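Local atomic coordinates of endo-alpha-(1->5)-L-arabinanase (Bacillus licheniformis, PDB entry 6B7K), a protein that probably hydrolyses internal alpha-1,5-linkages between arabinofuranose units of arabinan, as a calcium-binding endo-acting enzyme of glycoside hydrolase family 43. Residues I21-I26 with F36-G41; G30-T35 with V46-D51; R91-Y96 with R122-V127. One frame throughout, in Å; residues are numbered along the deposited sequence.

Contact 1. Residues I21-I26 with F36-G41; sequences IHDPSI and FGTGLG
Three backbone hydrogen bonds and one between side chains hold 21-26 against 36-41, where strands 25-29 and 32-38 form a beta hairpin. Ser-25 and Phe-36 are an antiparallel hydrogen-bonded pair: Ser-25 N donates to Phe-36 O (2.8 Å), and Phe-36 N donates back to Ser-25 O (3.0 Å), each donor lying in the plane of the carbonyl it reaches. Phe-36 O also takes a C-H contact from Pro-24 CA at 3.2 Å. Asp-23, with phi and psi both positive, breaks the extended run, and beyond it His-22 O meets Thr-38 N (2.8 Å) almost head-on along the C=O axis.

Among side chains, Thr-38 OG1 donates to Asp-23 OD2 (2.7 Å) on the anti lone pair, the side turned from OD1. Both groups sit beside their own backbone N (chi1 -66° for OG1 of Thr-38, -50° for CG of Asp-23), and the two side chains run alongside each other. His-22 ND1 adds a weak bond to the same OD2 at 3.0 Å. Two donors, one weak, thus converge on OD2 and would tend to keep the carboxylate ionised. Both have further partners: Tyr-276 OH for His-22 NE2 and Ala-82 N for Thr-38 OG1. Ser-25 OG turns instead to Asp-264, a calcium ligand.

The apolar part is small. Ile-21 CD1 rests on Gly-37 CA (3.6 Å), in the place a beta carbon would need. The Phe-36 ring leads away from 21-26 toward Pro-83 and Ile-85, with Ser-25 O at its edge.

The arrangement belongs to the five-bladed beta-propeller of family 43: the innermost strand of a blade is paired with its neighbour, and the loop entering it presents Asp-23, the predicted proton acceptor.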
loop_
_atom_site.group_PDB
_atom_site.type_symbol
_atom_site.label_atom_id
_atom_site.label_comp_id
_atom_site.label_asym_id
_atom_site.label_seq_id
_atom_site.Cartn_x
_atom_site.Cartn_y
_atom_site.Cartn_z
ATOM N N ILE A 21 5.913 3.785 11.991
ATOM C CA ILE A 21 4.914 3.710 10.932
ATOM C C ILE A 21 4.568 2.246 10.713
ATOM O O ILE A 21 5.313 1.348 11.108
ATOM C CB ILE A 21 5.424 4.370 9.626
ATOM C CG1 ILE A 21 4.247 4.795 8.747
ATOM C CG2 ILE A 21 6.337 3.416 8.867
ATOM C CD1 ILE A 21 3.299 5.748 9.430
ATOM N N HIS A 22 3.418 2.005 10.089
ATOM C CA HIS A 22 3.035 0.669 9.663
ATOM C C HIS A 22 2.136 0.803 8.445
ATOM O O HIS A 22 1.180 1.584 8.466
ATOM C CB HIS A 22 2.322 -0.092 10.782
ATOM C CG HIS A 22 2.417 -1.580 10.648
ATOM N ND1 HIS A 22 1.405 -2.345 10.114
ATOM C CD2 HIS A 22 3.410 -2.442 10.971
ATOM C CE1 HIS A 22 1.767 -3.616 10.121
ATOM N NE2 HIS A 22 2.980 -3.701 10.635
ATOM N N ASP A 23 2.455 0.047 7.392
ATOM C CA ASP A 23 1.769 0.120 6.106
ATOM C C ASP A 23 1.847 1.536 5.537
ATOM O O ASP A 23 0.812 2.191 5.369
ATOM C CB ASP A 23 0.312 -0.325 6.254
ATOM C CG ASP A 23 0.179 -1.648 6.989
ATOM O OD1 ASP A 23 0.867 -2.618 6.605
ATOM O OD2 ASP A 23 -0.608 -1.714 7.959
ATOM N N PRO A 24 3.040 2.034 5.216
ATOM C CA PRO A 24 3.179 3.430 4.801
ATOM C C PRO A 24 2.918 3.652 3.317
ATOM O O PRO A 24 3.008 2.742 2.487
ATOM C CB PRO A 24 4.646 3.731 5.136
ATOM C CG PRO A 24 5.326 2.444 4.867
ATOM C CD PRO A 24 4.349 1.359 5.273
ATOM N N SER A 25 2.591 4.904 3.001
ATOM C CA SER A 25 2.474 5.381 1.627
ATOM C C SER A 25 2.989 6.810 1.598
ATOM O O SER A 25 2.472 7.669 2.318
ATOM C CB SER A 25 1.028 5.313 1.127
ATOM O OG SER A 25 0.932 5.705 -0.234
ATOM N N ILE A 26 4.002 7.064 0.772
ATOM C CA ILE A 26 4.709 8.340 0.778
ATOM C C ILE A 26 4.108 9.274 -0.261
ATOM O O ILE A 26 3.643 8.856 -1.331
ATOM C CB ILE A 26 6.222 8.139 0.538
ATOM C CG1 ILE A 26 6.988 9.447 0.756
ATOM C CG2 ILE A 26 6.482 7.610 -0.859
ATOM C CD1 ILE A 26 6.867 10.012 2.152
ATOM N N PHE A 36 1.676 8.613 5.015
ATOM C CA PHE A 36 0.415 8.136 5.563
ATOM C C PHE A 36 0.574 6.678 5.972
ATOM O O PHE A 36 1.148 5.877 5.226
ATOM C CB PHE A 36 -0.713 8.285 4.541
ATOM C CG PHE A 36 -1.138 9.710 4.300
ATOM C CD1 PHE A 36 -0.346 10.571 3.557
ATOM C CD2 PHE A 36 -2.338 10.183 4.802
ATOM C CE1 PHE A 36 -0.738 11.879 3.329
ATOM C CE2 PHE A 36 -2.737 11.490 4.579
ATOM C CZ PHE A 36 -1.936 12.338 3.841
ATOM N N GLY A 37 0.071 6.334 7.158
ATOM C CA GLY A 37 0.221 4.992 7.676
ATOM C C GLY A 37 -1.013 4.554 8.436
ATOM O O GLY A 37 -1.950 5.328 8.644
ATOM N N THR A 38 -1.001 3.282 8.831
ATOM C CA THR A 38 -2.056 2.746 9.679
ATOM C C THR A 38 -2.134 3.548 10.971
ATOM O O THR A 38 -1.110 3.857 11.586
ATOM C CB THR A 38 -1.793 1.269 9.977
ATOM O OG1 THR A 38 -1.888 0.514 8.763
ATOM C CG2 THR A 38 -2.802 0.731 10.979
ATOM N N GLY A 39 -3.354 3.892 11.373
ATOM C CA GLY A 39 -3.524 4.813 12.479
ATOM C C GLY A 39 -2.976 4.262 13.782
ATOM O O GLY A 39 -3.002 3.057 14.042
ATOM N N LEU A 40 -2.461 5.173 14.603
ATOM C CA LEU A 40 -2.017 4.867 15.958
ATOM C C LEU A 40 -3.131 5.303 16.903
ATOM O O LEU A 40 -3.272 6.491 17.209
ATOM C CB LEU A 40 -0.700 5.570 16.270
ATOM C CG LEU A 40 -0.165 5.439 17.697
ATOM C CD1 LEU A 40 0.062 3.980 18.058
ATOM C CD2 LEU A 40 1.115 6.242 17.865
ATOM N N GLY A 41 -3.929 4.337 17.355
ATOM C CA GLY A 41 -5.063 4.616 18.215
ATOM C C GLY A 41 -6.368 4.626 17.454
ATOM O O GLY A 41 -7.110 3.642 17.478
#

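Contact 2. Residues G30-T35 with V46-D51; sequences GNTWYT and VIKSTD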
loop_
_atom_site.group_PDB
_atom_site.type_symbol
_atom_site.label_atom_id
_atom_site.label_comp_id
_atom_site.label_asym_id
_atom_site.label_seq_id
_atom_site.Cartn_x
_atom_site.Cartn_y
_atom_site.Cartn_z
ATOM N N GLY A 30 5.004 20.325 -1.930
ATOM C CA GLY A 30 6.028 21.323 -1.725
ATOM C C GLY A 30 7.328 20.654 -1.336
ATOM O O GLY A 30 7.723 19.628 -1.904
ATOM N N ASN A 31 8.001 21.226 -0.341
ATOM C CA ASN A 31 9.222 20.643 0.197
ATOM C C ASN A 31 8.967 19.682 1.350
ATOM O O ASN A 31 9.928 19.163 1.925
ATOM C CB ASN A 31 10.176 21.749 0.662
ATOM C CG ASN A 31 11.099 22.226 -0.440
ATOM O OD1 ASN A 31 11.422 21.477 -1.363
ATOM N ND2 ASN A 31 11.534 23.476 -0.346
ATOM N N THR A 32 7.708 19.427 1.697
ATOM C CA THR A 32 7.364 18.631 2.867
ATOM C C THR A 32 6.978 17.218 2.452
ATOM O O THR A 32 6.083 17.029 1.621
ATOM C CB THR A 32 6.218 19.277 3.645
ATOM O OG1 THR A 32 6.577 20.617 4.004
ATOM C CG2 THR A 32 5.923 18.481 4.908
ATOM N N TRP A 33 7.654 16.231 3.034
ATOM C CA TRP A 33 7.273 14.840 2.843
ATOM C C TRP A 33 6.141 14.483 3.796
ATOM O O TRP A 33 6.108 14.942 4.941
ATOM C CB TRP A 33 8.463 13.910 3.091
ATOM C CG TRP A 33 9.709 14.223 2.312
ATOM C CD1 TRP A 33 10.642 15.174 2.605
ATOM C CD2 TRP A 33 10.174 13.555 1.133
ATOM N NE1 TRP A 33 11.652 15.151 1.674
ATOM C CE2 TRP A 33 11.390 14.165 0.760
ATOM C CE3 TRP A 33 9.679 12.507 0.354
ATOM C CZ2 TRP A 33 12.115 13.759 -0.356
ATOM C CZ3 TRP A 33 10.399 12.108 -0.754
ATOM C CH2 TRP A 33 11.604 12.734 -1.101
ATOM N N TYR A 34 5.211 13.657 3.319
ATOM C CA TYR A 34 4.119 13.149 4.141
ATOM C C TYR A 34 4.039 11.642 3.970
ATOM O O TYR A 34 3.888 11.148 2.846
ATOM C CB TYR A 34 2.780 13.799 3.771
ATOM C CG TYR A 34 2.675 15.262 4.133
ATOM C CD1 TYR A 34 2.385 15.655 5.434
ATOM C CD2 TYR A 34 2.856 16.251 3.174
ATOM C CE1 TYR A 34 2.286 16.992 5.771
ATOM C CE2 TYR A 34 2.757 17.590 3.500
ATOM C CZ TYR A 34 2.474 17.957 4.800
ATOM O OH TYR A 34 2.377 19.292 5.128
ATOM N N THR A 35 4.145 10.915 5.076
ATOM C CA THR A 35 3.941 9.475 5.093
ATOM C C THR A 35 2.610 9.182 5.772
ATOM O O THR A 35 2.428 9.495 6.954
ATOM C CB THR A 35 5.078 8.755 5.817
ATOM O OG1 THR A 35 6.302 8.925 5.094
ATOM C CG2 THR A 35 4.773 7.268 5.928
ATOM N N VAL A 46 -0.256 10.072 10.292
ATOM C CA VAL A 46 0.477 10.914 9.357
ATOM C C VAL A 46 1.696 11.474 10.071
ATOM O O VAL A 46 1.587 11.970 11.198
ATOM C CB VAL A 46 -0.396 12.057 8.806
ATOM C CG1 VAL A 46 0.418 12.937 7.880
ATOM C CG2 VAL A 46 -1.608 11.502 8.081
ATOM N N ILE A 47 2.856 11.385 9.423
ATOM C CA ILE A 47 4.076 12.001 9.922
ATOM C C ILE A 47 4.717 12.786 8.788
ATOM O O ILE A 47 4.614 12.416 7.614
ATOM C CB ILE A 47 5.060 10.966 10.515
ATOM C CG1 ILE A 47 5.340 9.839 9.521
ATOM C CG2 ILE A 47 4.504 10.394 11.805
ATOM C CD1 ILE A 47 6.264 8.773 10.072
ATOM N N LYS A 48 5.368 13.888 9.147
ATOM C CA LYS A 48 5.896 14.848 8.191
ATOM C C LYS A 48 7.409 14.954 8.327
ATOM O O LYS A 48 7.993 14.557 9.339
ATOM C CB LYS A 48 5.252 16.228 8.397
ATOM C CG LYS A 48 5.352 16.735 9.829
ATOM C CD LYS A 48 4.500 17.972 10.064
ATOM C CE LYS A 48 4.990 19.148 9.244
ATOM N NZ LYS A 48 4.273 20.402 9.605
ATOM N N SER A 49 8.041 15.507 7.290
ATOM C CA SER A 49 9.489 15.663 7.280
ATOM C C SER A 49 9.876 16.761 6.300
ATOM O O SER A 49 9.306 16.860 5.212
ATOM C CB SER A 49 10.190 14.356 6.901
ATOM O OG SER A 49 11.593 14.536 6.862
ATOM N N THR A 50 10.858 17.572 6.696
ATOM C CA THR A 50 11.400 18.620 5.840
ATOM C C THR A 50 12.576 18.137 5.002
ATOM O O THR A 50 12.742 18.585 3.860
ATOM C CB THR A 50 11.834 19.820 6.694
ATOM O OG1 THR A 50 10.700 20.344 7.398
ATOM C CG2 THR A 50 12.437 20.924 5.833
ATOM N N ASP A 51 13.386 17.221 5.535
ATOM C CA ASP A 51 14.576 16.737 4.851
ATOM C C ASP A 51 14.468 15.294 4.374
ATOM O O ASP A 51 15.335 14.850 3.612
ATOM C CB ASP A 51 15.804 16.873 5.767
ATOM C CG ASP A 51 15.586 16.255 7.141
ATOM O OD1 ASP A 51 14.591 15.523 7.327
ATOM O OD2 ASP A 51 16.411 16.510 8.043
#
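Strands 32-38 and 44-49 run antiparallel here, with Trp-33 and Thr-35 in hydrogen-bonded pairs with Ser-49 and Ile-47, and Tyr-34 opposite Lys-48 in a non-hydrogen-bonded pair. Trp-33 carries its ring beside its own backbone N (chi1 -53°), which lays the edge of the indole against the partner strand: CD1 meets Ser-49 O in plane at 3.4 Å. The same oxygen accepts Trp-33 N (2.8 Å), nearly along the C=O axis. Lys-28 makes a cation-pi contact with this indole, and Trp-13 meets it edge-to-face. On the same side of the sheet Ile-47 holds CG1 in the crowded position between N and carbonyl carbon (chi1 53°), bringing it to Thr-35 CB (3.9 Å). Ser-49 OG, anti to its backbone N, is bonded to Gly-52 N and, at the start of strand 54-61, Asn-54 O.

On the other face the pairing sets Lys-48 beside Tyr-34, the two side chains pointing the same way, and Tyr-34 CE1 touches Lys-48 CB at 4.0 Å. The ring is also crossed obliquely by Val-46, whose CG1 is 4.2 Å from Tyr-34 CD1. Every hydrogen bond between the segments is backbone N-H to O=C, independent of side-chain polarity.

Contact 3. Residues R91-Y96 with R122-V127; sequences RYWLYY and RDDGLV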
loop_
_atom_site.group_PDB
_atom_site.type_symbol
_atom_site.label_atom_id
_atom_site.label_comp_id
_atom_site.label_asym_id
_atom_site.label_seq_id
_atom_site.Cartn_x
_atom_site.Cartn_y
_atom_site.Cartn_z
ATOM N N ARG A 91 -6.207 16.814 -7.639
ATOM C CA ARG A 91 -6.744 16.586 -6.305
ATOM C C ARG A 91 -6.022 15.403 -5.677
ATOM O O ARG A 91 -5.622 14.466 -6.376
ATOM C CB ARG A 91 -8.258 16.330 -6.360
ATOM C CG ARG A 91 -8.966 16.471 -5.036
ATOM C CD ARG A 91 -10.467 16.584 -5.229
ATOM N NE ARG A 91 -11.174 16.438 -3.960
ATOM C CZ ARG A 91 -11.337 17.419 -3.077
ATOM N NH1 ARG A 91 -10.844 18.625 -3.325
ATOM N NH2 ARG A 91 -11.992 17.190 -1.946
ATOM N N TYR A 92 -5.850 15.460 -4.355
ATOM C CA TYR A 92 -5.256 14.351 -3.619
ATOM C C TYR A 92 -6.304 13.291 -3.315
ATOM O O TYR A 92 -7.424 13.603 -2.899
ATOM C CB TYR A 92 -4.631 14.832 -2.311
ATOM C CG TYR A 92 -3.424 15.715 -2.483
ATOM C CD1 TYR A 92 -2.179 15.175 -2.776
ATOM C CD2 TYR A 92 -3.526 17.095 -2.335
ATOM C CE1 TYR A 92 -1.069 15.983 -2.930
ATOM C CE2 TYR A 92 -2.423 17.910 -2.487
ATOM C CZ TYR A 92 -1.197 17.352 -2.782
ATOM O OH TYR A 92 -0.098 18.168 -2.932
ATOM N N TRP A 93 -5.930 12.031 -3.508
ATOM C CA TRP A 93 -6.820 10.905 -3.270
ATOM C C TRP A 93 -6.222 10.032 -2.182
ATOM O O TRP A 93 -5.048 9.655 -2.260
ATOM C CB TRP A 93 -7.044 10.101 -4.552
ATOM C CG TRP A 93 -7.555 10.940 -5.686
ATOM C CD1 TRP A 93 -6.874 11.301 -6.811
ATOM C CD2 TRP A 93 -8.854 11.537 -5.794
ATOM N NE1 TRP A 93 -7.671 12.075 -7.620
ATOM C CE2 TRP A 93 -8.891 12.236 -7.018
ATOM C CE3 TRP A 93 -9.991 11.544 -4.979
ATOM C CZ2 TRP A 93 -10.018 12.938 -7.445
ATOM C CZ3 TRP A 93 -11.110 12.242 -5.405
ATOM C CH2 TRP A 93 -11.115 12.927 -6.627
ATOM N N LEU A 94 -7.026 9.722 -1.168
ATOM C CA LEU A 94 -6.588 8.955 -0.004
ATOM C C LEU A 94 -7.491 7.734 0.139
ATOM O O LEU A 94 -8.600 7.828 0.676
ATOM C CB LEU A 94 -6.606 9.816 1.257
ATOM C CG LEU A 94 -6.168 9.143 2.561
ATOM C CD1 LEU A 94 -4.702 8.736 2.496
ATOM C CD2 LEU A 94 -6.430 10.048 3.759
ATOM N N TYR A 95 -7.018 6.592 -0.345
ATOM C CA TYR A 95 -7.701 5.326 -0.143
ATOM C C TYR A 95 -7.255 4.719 1.180
ATOM O O TYR A 95 -6.080 4.802 1.544
ATOM C CB TYR A 95 -7.416 4.368 -1.301
ATOM C CG TYR A 95 -7.995 4.830 -2.622
ATOM C CD1 TYR A 95 -9.307 4.531 -2.967
ATOM C CD2 TYR A 95 -7.235 5.568 -3.521
ATOM C CE1 TYR A 95 -9.846 4.953 -4.169
ATOM C CE2 TYR A 95 -7.766 5.995 -4.726
ATOM C CZ TYR A 95 -9.072 5.684 -5.044
ATOM O OH TYR A 95 -9.609 6.101 -6.243
ATOM N N TYR A 96 -8.202 4.130 1.906
ATOM C CA TYR A 96 -7.928 3.575 3.223
ATOM C C TYR A 96 -8.819 2.362 3.446
ATOM O O TYR A 96 -9.818 2.165 2.748
ATOM C CB TYR A 96 -8.146 4.612 4.334
ATOM C CG TYR A 96 -9.538 5.207 4.352
ATOM C CD1 TYR A 96 -9.864 6.285 3.538
ATOM C CD2 TYR A 96 -10.528 4.695 5.185
ATOM C CE1 TYR A 96 -11.133 6.834 3.550
ATOM C CE2 TYR A 96 -11.802 5.238 5.200
ATOM C CZ TYR A 96 -12.096 6.307 4.381
ATOM O OH TYR A 96 -13.357 6.858 4.388
ATOM N N ARG A 122 -12.395 15.478 2.560
ATOM C CA ARG A 122 -13.777 15.209 2.190
ATOM C C ARG A 122 -14.041 13.707 2.194
ATOM O O ARG A 122 -13.177 12.912 1.816
ATOM C CB ARG A 122 -14.079 15.796 0.809
ATOM C CG ARG A 122 -15.455 15.458 0.267
ATOM C CD ARG A 122 -15.387 15.147 -1.215
ATOM N NE ARG A 122 -15.027 16.320 -2.003
ATOM C CZ ARG A 122 -14.680 16.283 -3.285
ATOM N NH1 ARG A 122 -14.633 15.127 -3.930
ATOM N NH2 ARG A 122 -14.374 17.405 -3.921
ATOM N N ASP A 123 -15.244 13.324 2.624
ATOM C CA ASP A 123 -15.638 11.920 2.706
ATOM C C ASP A 123 -16.226 11.488 1.366
ATOM O O ASP A 123 -17.353 11.864 1.023
ATOM C CB ASP A 123 -16.642 11.708 3.834
ATOM C CG ASP A 123 -17.018 10.249 4.013
ATOM O OD1 ASP A 123 -16.286 9.373 3.501
ATOM O OD2 ASP A 123 -18.049 9.976 4.662
ATOM N N ASP A 124 -15.477 10.682 0.617
ATOM C CA ASP A 124 -15.883 10.277 -0.722
ATOM C C ASP A 124 -16.570 8.916 -0.762
ATOM O O ASP A 124 -16.928 8.454 -1.849
ATOM C CB ASP A 124 -14.674 10.288 -1.662
ATOM C CG ASP A 124 -14.100 11.684 -1.848
ATOM O OD1 ASP A 124 -13.473 12.203 -0.901
ATOM O OD2 ASP A 124 -14.283 12.271 -2.932
ATOM N N GLY A 125 -16.766 8.266 0.384
ATOM C CA GLY A 125 -17.634 7.107 0.461
ATOM C C GLY A 125 -16.946 5.783 0.180
ATOM O O GLY A 125 -15.744 5.691 -0.084
ATOM N N LEU A 126 -17.758 4.729 0.237
ATOM C CA LEU A 126 -17.265 3.372 0.046
ATOM C C LEU A 126 -16.739 3.179 -1.373
ATOM O O LEU A 126 -17.317 3.676 -2.343
ATOM C CB LEU A 126 -18.383 2.367 0.344
ATOM C CG LEU A 126 -18.100 0.859 0.395
ATOM C CD1 LEU A 126 -18.223 0.209 -0.975
ATOM C CD2 LEU A 126 -16.736 0.581 0.997
ATOM N N VAL A 127 -15.631 2.448 -1.486
ATOM C CA VAL A 127 -15.028 2.150 -2.780
ATOM C C VAL A 127 -15.418 0.738 -3.198
ATOM O O VAL A 127 -15.980 0.533 -4.279
ATOM C CB VAL A 127 -13.498 2.314 -2.732
ATOM C CG1 VAL A 127 -12.877 1.934 -4.063
ATOM C CG2 VAL A 127 -13.133 3.740 -2.353
#
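Strands 92-98 and 122-130 run in roughly the same direction, inclined at 44°, and their segment axes stay 9.0 Å apart at closest because strand 106-113 lies between them in the four-stranded antiparallel blade of a five-bladed beta-propeller. Side chains alone therefore bridge the gap. Arg-91 reaches out extended from CG to NE (CG anti to the backbone N, chi1 -164°), whereas Arg-122 bends at chi2 and chi3, so the two chains cross at about a right angle while their guanidinium groups stack flat, centres 3.5 Å apart and planes at 15°. Such like charges would repel; the cost is probably eased by Asp-124, whose OD2 takes Arg-122 NH1 (3.0 Å) on its syn lone pair in a salt bridge that also restrains the rotation of that guanidinium. An alanine at Arg-91 would remove the stacked plane and would probably leave Arg-122 less firmly placed, though still tied to Asp-124. Asp-124 OD2 also lies at the edge of the Trp-93 ring, 4.0 Å from CZ3, with ring and carboxylate steeply inclined; Trp-93 NE1 bonds elsewhere, to Tyr-88 O. One face of that indole carries Arg-91 CB. Farther along, Tyr-95 OH is bonded to Met-172 O, and the ring's edge, near its plane, meets Val-127, with CE1 of Tyr-95 3.9 Å from CG2 of Val-127.

Contacts 1 and 2 share strand 32-38 and lie in one blade, their centres 13 Å apart; contact 3 belongs to the next blade along the chain, about 16 Å from contact 1 and 20 Å from contact 2, centre to centre. Phe-36 is the common joint: its CD2 packs on Val-46 CG2 of contact 2 (3.6 Å) and on Leu-94 CD1 of contact 3 (3.6 Å). Contacts 2 and 3 do not touch. Side chains approach a bound calcium ion to about 4 Å at Ser-25 of contact 1, about 8 Å at Tyr-95 of contact 3 and about 11 Å at Thr-35 of contact 2. Contact 1 alone holds the predicted proton acceptor.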